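Local coordinates for Amuc_1100 (Akkermansia muciniphila, PDB 6LAD), which is an outer-membrane protein, probably related to type II secretion components, that is thought to act through toll-like receptor 2, at residues T72-E77 / Q106-Q111; G182-V187 / E264-Q269; A166-W171 / H276-K281; I128-N133 / Q198-T203; V115-T120 / P152-A157. All blocks are in the same frame, centred on the assembly; numbering follows the deposited sequence.

Contact 1 (T72-E77 / Q106-Q111)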
# COMPACT_ATOMS: atom_id res chain seq x y z
N THR A 72 0.65 16.99 -7.30
CA THR A 72 1.54 16.80 -8.44
C THR A 72 2.75 15.96 -8.04
O THR A 72 3.16 15.06 -8.78
CB THR A 72 1.95 18.15 -9.03
OG1 THR A 72 0.78 18.82 -9.51
CG2 THR A 72 2.97 18.01 -10.15
N ALA A 73 3.34 16.25 -6.88
CA ALA A 73 4.43 15.41 -6.43
C ALA A 73 3.99 13.95 -6.35
O ALA A 73 4.72 13.04 -6.77
CB ALA A 73 4.94 15.91 -5.08
N PHE A 74 2.77 13.71 -5.86
CA PHE A 74 2.24 12.35 -5.84
C PHE A 74 2.13 11.76 -7.23
O PHE A 74 2.52 10.61 -7.46
CB PHE A 74 0.88 12.29 -5.13
CG PHE A 74 0.19 10.96 -5.28
CD1 PHE A 74 0.50 9.91 -4.41
CD2 PHE A 74 -0.74 10.75 -6.28
CE1 PHE A 74 -0.10 8.69 -4.54
CE2 PHE A 74 -1.35 9.52 -6.42
CZ PHE A 74 -1.04 8.48 -5.55
N GLN A 75 1.56 12.51 -8.18
CA GLN A 75 1.41 11.99 -9.53
C GLN A 75 2.77 11.65 -10.15
O GLN A 75 2.90 10.66 -10.88
CB GLN A 75 0.65 13.00 -10.39
CG GLN A 75 -0.84 12.77 -10.40
CD GLN A 75 -1.55 13.63 -11.42
OE1 GLN A 75 -1.27 14.82 -11.53
NE2 GLN A 75 -2.45 13.03 -12.19
N ASN A 76 3.77 12.48 -9.90
CA ASN A 76 5.11 12.22 -10.42
C ASN A 76 5.68 10.93 -9.84
O ASN A 76 6.23 10.09 -10.57
CB ASN A 76 6.04 13.40 -10.12
CG ASN A 76 5.64 14.67 -10.85
OD1 ASN A 76 5.00 14.63 -11.91
ND2 ASN A 76 6.05 15.81 -10.30
N GLU A 77 5.57 10.76 -8.51
CA GLU A 77 6.07 9.54 -7.88
C GLU A 77 5.33 8.32 -8.42
O GLU A 77 5.93 7.26 -8.62
CB GLU A 77 5.93 9.62 -6.36
CG GLU A 77 6.23 8.32 -5.65
CD GLU A 77 6.79 8.49 -4.25
OE1 GLU A 77 7.96 8.91 -4.11
OE2 GLU A 77 6.05 8.20 -3.27
N GLN A 106 -4.65 4.08 -10.94
CA GLN A 106 -4.88 4.56 -12.30
C GLN A 106 -5.76 5.81 -12.34
O GLN A 106 -5.56 6.67 -13.21
CB GLN A 106 -5.47 3.47 -13.18
CG GLN A 106 -5.38 3.85 -14.63
CD GLN A 106 -5.65 2.70 -15.57
OE1 GLN A 106 -6.13 1.64 -15.16
NE2 GLN A 106 -5.32 2.89 -16.85
N VAL A 107 -6.72 5.95 -11.41
CA VAL A 107 -7.57 7.14 -11.38
C VAL A 107 -6.75 8.42 -11.30
O VAL A 107 -7.27 9.49 -11.61
CB VAL A 107 -8.61 7.09 -10.24
CG1 VAL A 107 -9.57 5.93 -10.43
CG2 VAL A 107 -7.94 7.06 -8.86
N TYR A 108 -5.50 8.35 -10.87
CA TYR A 108 -4.69 9.56 -10.75
C TYR A 108 -3.61 9.65 -11.82
O TYR A 108 -2.67 10.43 -11.69
CB TYR A 108 -4.08 9.66 -9.34
CG TYR A 108 -5.13 9.70 -8.25
CD1 TYR A 108 -6.06 10.73 -8.19
CD2 TYR A 108 -5.18 8.73 -7.26
CE1 TYR A 108 -7.02 10.77 -7.21
CE2 TYR A 108 -6.13 8.77 -6.26
CZ TYR A 108 -7.06 9.81 -6.24
OH TYR A 108 -8.04 9.89 -5.26
N SER A 109 -3.74 8.85 -12.89
CA SER A 109 -2.76 8.91 -13.98
C SER A 109 -2.82 10.24 -14.73
O SER A 109 -1.79 10.73 -15.20
CB SER A 109 -2.95 7.73 -14.93
OG SER A 109 -4.27 7.67 -15.41
N THR A 110 -4.01 10.83 -14.87
CA THR A 110 -4.15 12.15 -15.47
C THR A 110 -4.76 13.18 -14.54
O THR A 110 -4.31 14.33 -14.52
CB THR A 110 -4.99 12.07 -16.77
OG1 THR A 110 -6.28 11.52 -16.50
CG2 THR A 110 -4.28 11.25 -17.84
N GLN A 111 -5.73 12.79 -13.71
CA GLN A 111 -6.34 13.70 -12.75
C GLN A 111 -5.59 13.61 -11.43
O GLN A 111 -5.44 12.52 -10.88
CB GLN A 111 -7.82 13.37 -12.53
CG GLN A 111 -8.70 13.51 -13.78
CD GLN A 111 -8.74 14.93 -14.32
OE1 GLN A 111 -9.04 15.89 -13.59
NE2 GLN A 111 -8.43 15.08 -15.61

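Contact 2 (G182-V187 / E264-Q269)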
# COMPACT_ATOMS: atom_id res chain seq x y z
N GLY A 182 1.52 -17.84 -11.76
CA GLY A 182 2.83 -18.48 -11.71
C GLY A 182 2.72 -19.92 -11.25
O GLY A 182 1.64 -20.40 -10.90
N ASP A 183 3.86 -20.61 -11.25
CA ASP A 183 3.89 -21.99 -10.79
C ASP A 183 3.86 -22.05 -9.26
O ASP A 183 3.90 -21.02 -8.58
CB ASP A 183 5.09 -22.73 -11.39
CG ASP A 183 6.43 -22.09 -11.04
OD1 ASP A 183 6.45 -21.00 -10.43
OD2 ASP A 183 7.48 -22.67 -11.39
N ARG A 184 3.79 -23.26 -8.70
CA ARG A 184 3.62 -23.39 -7.26
C ARG A 184 4.82 -22.83 -6.50
O ARG A 184 4.66 -22.17 -5.46
CB ARG A 184 3.37 -24.85 -6.88
CG ARG A 184 1.92 -25.29 -7.01
CD ARG A 184 1.75 -26.81 -7.10
NE ARG A 184 0.34 -27.20 -7.23
CZ ARG A 184 -0.35 -27.22 -8.37
NH1 ARG A 184 0.23 -26.88 -9.52
NH2 ARG A 184 -1.62 -27.59 -8.36
N GLU A 185 6.03 -23.10 -7.00
CA GLU A 185 7.23 -22.58 -6.35
C GLU A 185 7.14 -21.07 -6.17
O GLU A 185 7.37 -20.54 -5.07
CB GLU A 185 8.44 -22.97 -7.20
CG GLU A 185 9.81 -22.72 -6.58
CD GLU A 185 10.95 -23.07 -7.54
OE1 GLU A 185 10.66 -23.60 -8.64
OE2 GLU A 185 12.13 -22.82 -7.19
N SER A 186 6.76 -20.36 -7.23
CA SER A 186 6.66 -18.91 -7.16
C SER A 186 5.51 -18.46 -6.27
O SER A 186 5.63 -17.43 -5.61
CB SER A 186 6.52 -18.34 -8.57
OG SER A 186 5.32 -18.77 -9.17
N VAL A 187 4.41 -19.21 -6.22
CA VAL A 187 3.30 -18.79 -5.36
C VAL A 187 3.68 -18.88 -3.89
O VAL A 187 3.37 -17.99 -3.09
CB VAL A 187 2.05 -19.63 -5.66
CG1 VAL A 187 0.89 -19.21 -4.76
CG2 VAL A 187 1.68 -19.50 -7.12
N GLU A 264 3.96 -25.91 -13.99
CA GLU A 264 2.55 -25.71 -14.33
C GLU A 264 1.99 -24.46 -13.66
O GLU A 264 2.14 -24.27 -12.45
CB GLU A 264 1.74 -26.93 -13.92
CG GLU A 264 0.25 -26.80 -14.22
CD GLU A 264 -0.60 -27.70 -13.34
OE1 GLU A 264 -0.60 -27.49 -12.11
OE2 GLU A 264 -1.24 -28.62 -13.89
N GLN A 265 1.28 -23.65 -14.44
CA GLN A 265 0.84 -22.32 -14.05
C GLN A 265 -0.51 -22.35 -13.34
O GLN A 265 -1.42 -23.08 -13.73
CB GLN A 265 0.74 -21.42 -15.28
CG GLN A 265 2.05 -21.27 -16.03
CD GLN A 265 2.79 -20.01 -15.66
OE1 GLN A 265 2.26 -18.91 -15.83
NE2 GLN A 265 4.00 -20.15 -15.14
N VAL A 266 -0.63 -21.54 -12.28
CA VAL A 266 -1.88 -21.34 -11.56
C VAL A 266 -2.15 -19.85 -11.42
O VAL A 266 -1.22 -19.03 -11.39
CB VAL A 266 -1.89 -22.01 -10.16
CG1 VAL A 266 -1.51 -23.48 -10.26
CG2 VAL A 266 -0.95 -21.28 -9.22
N PHE A 267 -3.44 -19.50 -11.31
CA PHE A 267 -3.90 -18.12 -11.19
C PHE A 267 -4.28 -17.86 -9.73
O PHE A 267 -5.19 -18.50 -9.20
CB PHE A 267 -5.10 -17.89 -12.12
CG PHE A 267 -5.83 -16.59 -11.90
CD1 PHE A 267 -6.92 -16.53 -11.05
CD2 PHE A 267 -5.46 -15.45 -12.58
CE1 PHE A 267 -7.62 -15.34 -10.87
CE2 PHE A 267 -6.15 -14.26 -12.40
CZ PHE A 267 -7.23 -14.21 -11.54
N VAL A 268 -3.60 -16.90 -9.10
CA VAL A 268 -3.74 -16.61 -7.68
C VAL A 268 -4.38 -15.24 -7.52
O VAL A 268 -4.00 -14.27 -8.19
CB VAL A 268 -2.38 -16.65 -6.97
CG1 VAL A 268 -2.57 -16.45 -5.48
CG2 VAL A 268 -1.66 -17.95 -7.26
N GLN A 269 -5.34 -15.16 -6.60
CA GLN A 269 -5.91 -13.88 -6.20
C GLN A 269 -5.79 -13.77 -4.69
O GLN A 269 -6.21 -14.67 -3.96
CB GLN A 269 -7.37 -13.77 -6.64
CG GLN A 269 -7.97 -12.39 -6.50
CD GLN A 269 -9.24 -12.25 -7.33
OE1 GLN A 269 -9.77 -11.15 -7.50
NE2 GLN A 269 -9.73 -13.38 -7.87

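Contact 3 (A166-W171 / H276-K281)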
# COMPACT_ATOMS: atom_id res chain seq x y z
N ALA A 166 -12.84 12.90 18.49
CA ALA A 166 -13.12 11.87 19.49
C ALA A 166 -11.93 10.92 19.59
O ALA A 166 -10.78 11.36 19.66
CB ALA A 166 -14.41 11.13 19.14
N ASP A 167 -12.19 9.61 19.58
CA ASP A 167 -11.13 8.61 19.64
C ASP A 167 -10.58 8.33 18.24
O ASP A 167 -11.34 8.22 17.27
CB ASP A 167 -11.62 7.30 20.27
CG ASP A 167 -11.44 7.26 21.78
OD1 ASP A 167 -11.40 8.34 22.42
OD2 ASP A 167 -11.31 6.14 22.34
N GLN A 168 -9.26 8.22 18.14
CA GLN A 168 -8.60 7.77 16.93
C GLN A 168 -8.08 6.36 17.14
O GLN A 168 -7.60 6.01 18.22
CB GLN A 168 -7.44 8.71 16.54
CG GLN A 168 -7.87 9.91 15.71
CD GLN A 168 -6.81 11.00 15.64
OE1 GLN A 168 -5.99 11.03 14.71
NE2 GLN A 168 -6.81 11.89 16.63
N ALA A 169 -8.21 5.53 16.10
CA ALA A 169 -7.76 4.16 16.21
C ALA A 169 -6.23 4.11 16.20
O ALA A 169 -5.58 4.96 15.59
CB ALA A 169 -8.32 3.34 15.05
N PRO A 170 -5.63 3.09 16.82
CA PRO A 170 -4.17 2.97 16.77
C PRO A 170 -3.65 2.66 15.38
O PRO A 170 -2.51 3.02 15.05
CB PRO A 170 -3.86 1.85 17.77
CG PRO A 170 -5.10 1.63 18.52
CD PRO A 170 -6.24 2.02 17.62
N TRP A 171 -4.45 1.99 14.55
CA TRP A 171 -4.08 1.76 13.16
C TRP A 171 -5.37 1.63 12.37
O TRP A 171 -6.44 1.42 12.93
CB TRP A 171 -3.22 0.52 12.96
CG TRP A 171 -3.78 -0.72 13.57
CD1 TRP A 171 -3.49 -1.25 14.81
CD2 TRP A 171 -4.75 -1.60 12.99
NE1 TRP A 171 -4.21 -2.40 15.02
CE2 TRP A 171 -5.00 -2.63 13.91
CE3 TRP A 171 -5.42 -1.60 11.77
CZ2 TRP A 171 -5.89 -3.66 13.65
CZ3 TRP A 171 -6.32 -2.62 11.51
CH2 TRP A 171 -6.54 -3.64 12.45
N HIS A 276 -2.00 1.00 8.23
CA HIS A 276 -1.41 2.32 8.41
C HIS A 276 -1.53 2.72 9.88
O HIS A 276 -2.64 2.83 10.41
CB HIS A 276 -2.05 3.37 7.51
CG HIS A 276 -1.45 4.72 7.69
ND1 HIS A 276 -2.18 5.83 8.06
CD2 HIS A 276 -0.16 5.13 7.63
CE1 HIS A 276 -1.38 6.87 8.18
NE2 HIS A 276 -0.14 6.47 7.94
N PHE A 277 -0.40 2.95 10.52
CA PHE A 277 -0.36 3.30 11.93
C PHE A 277 -0.65 4.78 12.14
O PHE A 277 -0.19 5.63 11.38
CB PHE A 277 0.98 2.89 12.52
CG PHE A 277 1.18 1.41 12.52
CD1 PHE A 277 0.70 0.64 13.57
CD2 PHE A 277 1.80 0.78 11.46
CE1 PHE A 277 0.86 -0.74 13.57
CE2 PHE A 277 1.97 -0.61 11.46
CZ PHE A 277 1.49 -1.37 12.51
N ASN A 278 -1.43 5.09 13.19
CA ASN A 278 -2.00 6.42 13.36
C ASN A 278 -0.92 7.48 13.54
O ASN A 278 0.09 7.25 14.22
CB ASN A 278 -2.92 6.42 14.59
CG ASN A 278 -3.02 7.79 15.28
OD1 ASN A 278 -2.28 8.08 16.23
ND2 ASN A 278 -3.95 8.62 14.83
N GLN A 279 -1.11 8.62 12.89
CA GLN A 279 -0.16 9.71 12.92
C GLN A 279 -0.72 10.93 13.64
O GLN A 279 -1.94 11.17 13.63
CB GLN A 279 0.29 10.11 11.51
CG GLN A 279 0.93 8.96 10.80
CD GLN A 279 2.24 8.62 11.45
OE1 GLN A 279 3.07 9.50 11.70
NE2 GLN A 279 2.43 7.34 11.77
N PRO A 280 0.14 11.74 14.26
CA PRO A 280 -0.31 13.01 14.81
C PRO A 280 -0.51 14.04 13.71
O PRO A 280 0.22 14.06 12.71
CB PRO A 280 0.84 13.41 15.75
CG PRO A 280 2.04 12.80 15.11
CD PRO A 280 1.58 11.51 14.48
N LYS A 281 -1.51 14.89 13.89
CA LYS A 281 -1.79 15.98 12.97
C LYS A 281 -1.65 17.32 13.70
O LYS A 281 -1.96 17.43 14.88
CB LYS A 281 -3.20 15.85 12.38
CG LYS A 281 -3.27 14.98 11.12
CD LYS A 281 -2.98 13.51 11.43
CE LYS A 281 -2.81 12.69 10.15
NZ LYS A 281 -4.01 12.77 9.27
O HOH W 1 -5.42 6.49 12.85

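Contact 4 (I128-N133 / Q198-T203)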
# COMPACT_ATOMS: atom_id res chain seq x y z
N ILE A 128 2.53 -0.24 -1.57
CA ILE A 128 2.18 -1.16 -2.64
C ILE A 128 3.36 -1.33 -3.60
O ILE A 128 3.59 -2.41 -4.14
CB ILE A 128 0.92 -0.67 -3.37
CG1 ILE A 128 -0.26 -0.62 -2.39
CG2 ILE A 128 0.60 -1.59 -4.55
CD1 ILE A 128 -1.48 0.06 -2.95
N ASN A 129 4.13 -0.26 -3.82
CA ASN A 129 5.28 -0.35 -4.69
C ASN A 129 6.29 -1.33 -4.12
O ASN A 129 6.78 -2.23 -4.83
CB ASN A 129 5.90 1.05 -4.86
CG ASN A 129 7.13 1.06 -5.77
OD1 ASN A 129 7.09 0.56 -6.89
ND2 ASN A 129 8.23 1.59 -5.25
N SER A 130 6.58 -1.20 -2.82
CA SER A 130 7.44 -2.15 -2.13
C SER A 130 6.92 -3.58 -2.24
O SER A 130 7.69 -4.51 -2.51
CB SER A 130 7.57 -1.74 -0.67
OG SER A 130 8.32 -2.70 0.04
N LEU A 131 5.62 -3.76 -2.02
CA LEU A 131 5.04 -5.11 -2.03
C LEU A 131 5.16 -5.75 -3.42
O LEU A 131 5.59 -6.90 -3.55
CB LEU A 131 3.58 -5.05 -1.60
CG LEU A 131 2.76 -6.31 -1.89
CD1 LEU A 131 3.22 -7.48 -1.08
CD2 LEU A 131 1.31 -6.02 -1.66
N VAL A 132 4.78 -5.00 -4.46
CA VAL A 132 4.80 -5.56 -5.81
C VAL A 132 6.24 -5.84 -6.24
O VAL A 132 6.50 -6.84 -6.91
CB VAL A 132 4.06 -4.65 -6.80
CG1 VAL A 132 4.26 -5.15 -8.22
CG2 VAL A 132 2.57 -4.63 -6.49
N ASN A 133 7.19 -5.00 -5.85
CA ASN A 133 8.57 -5.32 -6.22
C ASN A 133 9.06 -6.60 -5.51
O ASN A 133 9.71 -7.45 -6.14
CB ASN A 133 9.48 -4.12 -5.95
CG ASN A 133 9.42 -3.08 -7.09
OD1 ASN A 133 9.56 -3.42 -8.26
ND2 ASN A 133 9.20 -1.82 -6.75
N GLN A 198 9.48 -6.22 6.34
CA GLN A 198 9.76 -5.50 7.57
C GLN A 198 9.42 -4.01 7.48
O GLN A 198 9.46 -3.33 8.51
CB GLN A 198 11.23 -5.67 7.97
CG GLN A 198 11.55 -6.95 8.78
CD GLN A 198 11.06 -6.87 10.24
OE1 GLN A 198 9.89 -7.13 10.53
NE2 GLN A 198 11.96 -6.50 11.16
N ASP A 199 9.16 -3.48 6.28
CA ASP A 199 8.93 -2.04 6.14
C ASP A 199 7.45 -1.66 6.14
O ASP A 199 7.09 -0.61 6.67
CB ASP A 199 9.57 -1.54 4.84
CG ASP A 199 9.16 -2.35 3.62
OD1 ASP A 199 8.43 -3.36 3.78
OD2 ASP A 199 9.56 -1.97 2.49
N TYR A 200 6.57 -2.49 5.58
CA TYR A 200 5.13 -2.24 5.55
C TYR A 200 4.38 -3.49 5.96
O TYR A 200 4.76 -4.60 5.59
CB TYR A 200 4.67 -1.83 4.16
CG TYR A 200 5.28 -0.54 3.68
CD1 TYR A 200 4.67 0.68 3.98
CD2 TYR A 200 6.47 -0.53 2.98
CE1 TYR A 200 5.22 1.87 3.56
CE2 TYR A 200 7.04 0.67 2.56
CZ TYR A 200 6.40 1.87 2.85
OH TYR A 200 6.94 3.08 2.46
N LEU A 201 3.30 -3.31 6.71
CA LEU A 201 2.55 -4.44 7.24
C LEU A 201 1.32 -4.69 6.38
O LEU A 201 0.34 -3.93 6.44
CB LEU A 201 2.15 -4.19 8.69
CG LEU A 201 1.39 -5.36 9.33
CD1 LEU A 201 2.18 -6.64 9.21
CD2 LEU A 201 1.12 -5.04 10.78
N PHE A 202 1.37 -5.77 5.60
CA PHE A 202 0.24 -6.30 4.84
C PHE A 202 -0.21 -7.61 5.49
O PHE A 202 0.61 -8.53 5.62
CB PHE A 202 0.62 -6.59 3.39
CG PHE A 202 0.83 -5.38 2.53
CD1 PHE A 202 -0.22 -4.78 1.87
CD2 PHE A 202 2.10 -4.87 2.35
CE1 PHE A 202 -0.02 -3.68 1.08
CE2 PHE A 202 2.30 -3.77 1.54
CZ PHE A 202 1.25 -3.18 0.92
N THR A 203 -1.49 -7.73 5.84
CA THR A 203 -2.01 -9.01 6.32
C THR A 203 -2.83 -9.66 5.21
O THR A 203 -3.52 -8.98 4.45
CB THR A 203 -2.88 -8.86 7.58
OG1 THR A 203 -4.07 -8.14 7.29
CG2 THR A 203 -2.15 -8.13 8.69

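Contact 5 (V115-T120 / P152-A157)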
# COMPACT_ATOMS: atom_id res chain seq x y z
N VAL A 115 -5.84 17.67 -2.42
CA VAL A 115 -4.74 18.17 -1.60
C VAL A 115 -4.72 17.48 -0.25
O VAL A 115 -3.65 17.23 0.32
CB VAL A 115 -4.82 19.71 -1.46
CG1 VAL A 115 -3.94 20.20 -0.31
CG2 VAL A 115 -4.39 20.37 -2.74
N GLN A 116 -5.90 17.15 0.27
CA GLN A 116 -5.97 16.61 1.62
C GLN A 116 -5.49 15.16 1.66
O GLN A 116 -4.94 14.72 2.68
CB GLN A 116 -7.42 16.72 2.13
CG GLN A 116 -7.96 18.16 2.21
CD GLN A 116 -8.69 18.65 0.94
OE1 GLN A 116 -8.48 18.13 -0.15
NE2 GLN A 116 -9.55 19.66 1.10
N ALA A 117 -5.63 14.45 0.55
CA ALA A 117 -5.39 13.02 0.50
C ALA A 117 -4.01 12.63 -0.02
O ALA A 117 -3.68 11.44 0.05
CB ALA A 117 -6.44 12.36 -0.40
N ALA A 118 -3.20 13.58 -0.50
CA ALA A 118 -1.97 13.21 -1.21
C ALA A 118 -0.97 12.50 -0.29
O ALA A 118 -0.33 11.53 -0.71
CB ALA A 118 -1.34 14.43 -1.85
N SER A 119 -0.79 12.98 0.94
CA SER A 119 0.11 12.32 1.89
C SER A 119 -0.26 10.86 2.08
O SER A 119 0.60 9.97 1.98
CB SER A 119 0.07 13.02 3.25
OG SER A 119 0.91 14.14 3.28
N THR A 120 -1.52 10.60 2.43
CA THR A 120 -1.94 9.24 2.73
C THR A 120 -1.81 8.36 1.49
O THR A 120 -1.35 7.22 1.57
CB THR A 120 -3.37 9.25 3.26
OG1 THR A 120 -3.42 10.00 4.48
CG2 THR A 120 -3.86 7.88 3.51
N PRO A 152 -11.33 6.49 2.61
CA PRO A 152 -12.27 7.55 2.99
C PRO A 152 -11.78 8.95 2.66
O PRO A 152 -12.58 9.79 2.23
CB PRO A 152 -12.42 7.36 4.50
CG PRO A 152 -12.16 5.93 4.72
CD PRO A 152 -11.12 5.53 3.72
N ILE A 153 -10.49 9.23 2.86
CA ILE A 153 -9.97 10.58 2.70
C ILE A 153 -10.00 11.05 1.25
O ILE A 153 -9.95 12.25 0.98
CB ILE A 153 -8.55 10.63 3.27
CG1 ILE A 153 -8.11 12.06 3.50
CG2 ILE A 153 -7.59 9.92 2.34
CD1 ILE A 153 -6.88 12.16 4.38
N GLU A 154 -10.10 10.12 0.29
CA GLU A 154 -10.21 10.52 -1.11
C GLU A 154 -11.59 11.07 -1.42
O GLU A 154 -11.72 11.93 -2.30
CB GLU A 154 -9.92 9.33 -2.02
CG GLU A 154 -8.51 8.81 -1.96
CD GLU A 154 -8.32 7.61 -2.85
OE1 GLU A 154 -8.42 7.76 -4.08
OE2 GLU A 154 -8.09 6.52 -2.30
N THR A 155 -12.61 10.56 -0.73
CA THR A 155 -14.01 10.93 -0.96
C THR A 155 -14.59 11.62 0.26
O THR A 155 -15.16 10.95 1.14
CB THR A 155 -14.85 9.69 -1.26
OG1 THR A 155 -14.23 8.52 -0.70
CG2 THR A 155 -14.97 9.50 -2.74
N PRO A 156 -14.53 12.95 0.35
CA PRO A 156 -15.16 13.64 1.48
C PRO A 156 -16.67 13.38 1.57
O PRO A 156 -17.29 13.74 2.57
CB PRO A 156 -14.86 15.13 1.22
CG PRO A 156 -13.61 15.10 0.39
CD PRO A 156 -13.71 13.86 -0.47
N ALA A 157 -17.25 12.73 0.55
CA ALA A 157 -18.69 12.68 0.32
C ALA A 157 -19.42 11.77 1.29
O ALA A 157 -20.29 12.21 2.04
CB ALA A 157 -18.96 12.22 -1.12

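Contact 1 (T72-E77 / Q106-Q111)
Gln75 of helix 71-92 and Tyr108 of the irregular segment 106-111 come within 6.7 Å, CA to CA, each CB directed toward the other segment. A glutamine suits this site because its long arm, extended beyond CG, carries an amide as far as the loop backbone. Gln75 NE2 donates to Tyr108 O at 2.7 Å, almost straight at 168°; the acceptor lies in the plane of the amide, whereas the donor sits above the carbonyl plane. A weak bond from the same NE2 to Thr110 O (3.3 Å) ties a second turn residue. The helix thus grips the loop that connects strand 95-96 to helix 118-136. With CG anti to the backbone N (chi1 171°), Phe74 turns its ring edge toward the face of Tyr108 in an offset edge-to-face pair, planes at 87° and centroids 6.0 Å apart. Phe74 CE2 lies 4.0 Å from Tyr108 CD2. Phe74 also packs on Leu121 and Leu125 of helix 118-136, while the phenol oxygen of Tyr108 bonds to Glu154.

Contact 2 (G182-V187 / E264-Q269)
Gly182 and Val266 form a hydrogen-bonded antiparallel pair where strand 171-182 gives way to helix 184-195 beside the start of strand 266-277. Gly182 N donates to Val266 O at 3.0 Å, and Val266 N returns a bond to Gly182 O at 2.9 Å. Glycine fits the junction, since a side chain here would run into Ser186 OG. The next residue, Asp183, is the N-cap: its OD1 accepts from Ser186 N at 3.3 Å, approached from above the carboxylate plane, and so occupies an amide of the first helical turn. Asp183 CA also makes a CH...O contact with Glu264 O. On the exposed side Arg184 and Glu264 run side by side in a salt bridge of 2.8 Å from NH1 to OE1. OE1 lies at the guanidinium edge, tilted a little from its plane; the two flat groups are turned 38° apart, and the bridge is made through a single N-H, that of NH1. Behind this ion pair the first helical turn presses a valine onto the sheet, a compact branched residue suited to a close seam. Val187 CG2, anti to its own carbonyl carbon, lies 3.8 Å from Val266 CG2 and meets Val268 CG2 tip to tip at 3.7 Å.

Contact 3 (A166-W171 / H276-K281)
Asn278 ND2 has two partners: Gln168 OE1, in a weak and bent bond of 3.2 Å, and a water that accepts from it at 3.3 Å. The same water donates to Ala169 O at 3.1 Å and so bridges the two segments. The Gln168 and Asn278 side chains cross at about a right angle with their amide planes 82° apart. Asparagine serves well here because its amide can work at both ends: OD1 is bound by Arg45 of helix 35-51, while ND2 turns to the loop. The firmer tie is in the backbone, where Asn278 N donates to Pro170 O at 3.0 Å (165°). Trp171 touches mainly through its root. With CG set between the backbone N and the carbonyl carbon (chi1 51°), the indole leads away, and it is CB that rests 4.0 Å from Phe277 CD1. The Phe277 ring is buried against Tyr57, Phe60 and Leu61, as befits a large apolar group. Trp171 CA makes a CH...O contact of 3.3 Å with His276 O. Trp171 and Phe277 form a non-hydrogen-bonded antiparallel pair, here at the outer end of neighbouring strands 171-182 and 266-277, whose chains stay paired beyond the regular sheet.

Contact 4 (I128-N133 / Q198-T203)
The Phe202 ring takes a methyl group of Leu131 over the centre of one face: CD2 stands 3.8 Å from the ring centroid and 11° off the normal, a CH-pi contact. Ile128 N lies at the ring edge, near its plane, and Leu131 CB approaches CE2 of Phe202 at 3.6 Å. Leucine suits the spot because CG, anti to the backbone N (chi1 165°), carries CD2 over the ring. The Tyr200 ring is met obliquely by Ser130 CB, 4.0 Å from its CD2. Ser130 OG then donates to Asp199 OD2 at 2.8 Å, on the syn side of the carboxylate. OD1 of the same aspartate receives a weak bond from Tyr200 N. With a leucine in place of Asp199, the Ser130 hydroxyl would probably be left without this acceptor and the turn before the strand less firmly held. Phe202, on strand 201-211, also packs on Leu272 and Leu274 of strand 266-277 and on Ala127, filling the seam between helix 118-136 and the sheet.

Contact 5 (V115-T120 / P152-A157)
Ile153 carries most of the contact with Gln116, Ala117 and Thr120; its CA lies 5.6 Å from that of Ala117, a close approach allowed by the small alanine. Its two branches divide the work. CG2 meets Ala117 CB at 3.8 Å, while the longer arm, with CG1 anti to the backbone N (chi1 -164°) and the chain extended to CD1, runs along the start of helix 118-136. There CD1 lies 3.6 Å from Gln116 O and 4.1 Å from Thr120 OG1, a methyl group laid against two oxygens. Replacing Ile153 by an alanine would remove both branches, and Ala117 and the Gln116 carbonyl would probably lose their packing partner, with a gap opened between loop and helix. Glu154 follows. Its CB points away from the helix, and its share is slight: CA passes 4.3 Å from Ala117 CB, and CG comes near the same methyl group. Its carboxylate works elsewhere, OE1 with Tyr108 and OE2 with Arg148 in a salt bridge and with Leu151 N, bonds that probably steady the backbone next to Ile153. Thr155 N turns back to bond Pro152 O at 3.1 Å, closing a turn with Ile153 and Glu154 at its centre. No hydrogen bond joins the two segments, so the loop after strand 142-147 is held to the helix start by apolar packing, while the polar bonds of Glu154 run to residues outside this pair of segments.

Overall arrangement
Contacts 1 and 5 form one cluster: their centres are 14 Å apart, and Tyr108 OH of the first lies 2.5 Å from Glu154 OE1 of the second, a probable hydrogen bond. Contact 4 sits nearest the centre of the chain, about 6 Å away, and shares helix 118-136 with contact 5. Contacts 2 and 3 lie at the two ends of strand 266-277, on opposite sides of the chain's centre, with about 37 Å between their centres. Contact 4 reaches the neighbouring strand 201-211, and its Leu201 packs on Phe277 of contact 3. Contacts 2, 3 and 4 involve the sheet, at its ends and near the middle, while 1 and 5 join loops to helices 71-92 and 118-136.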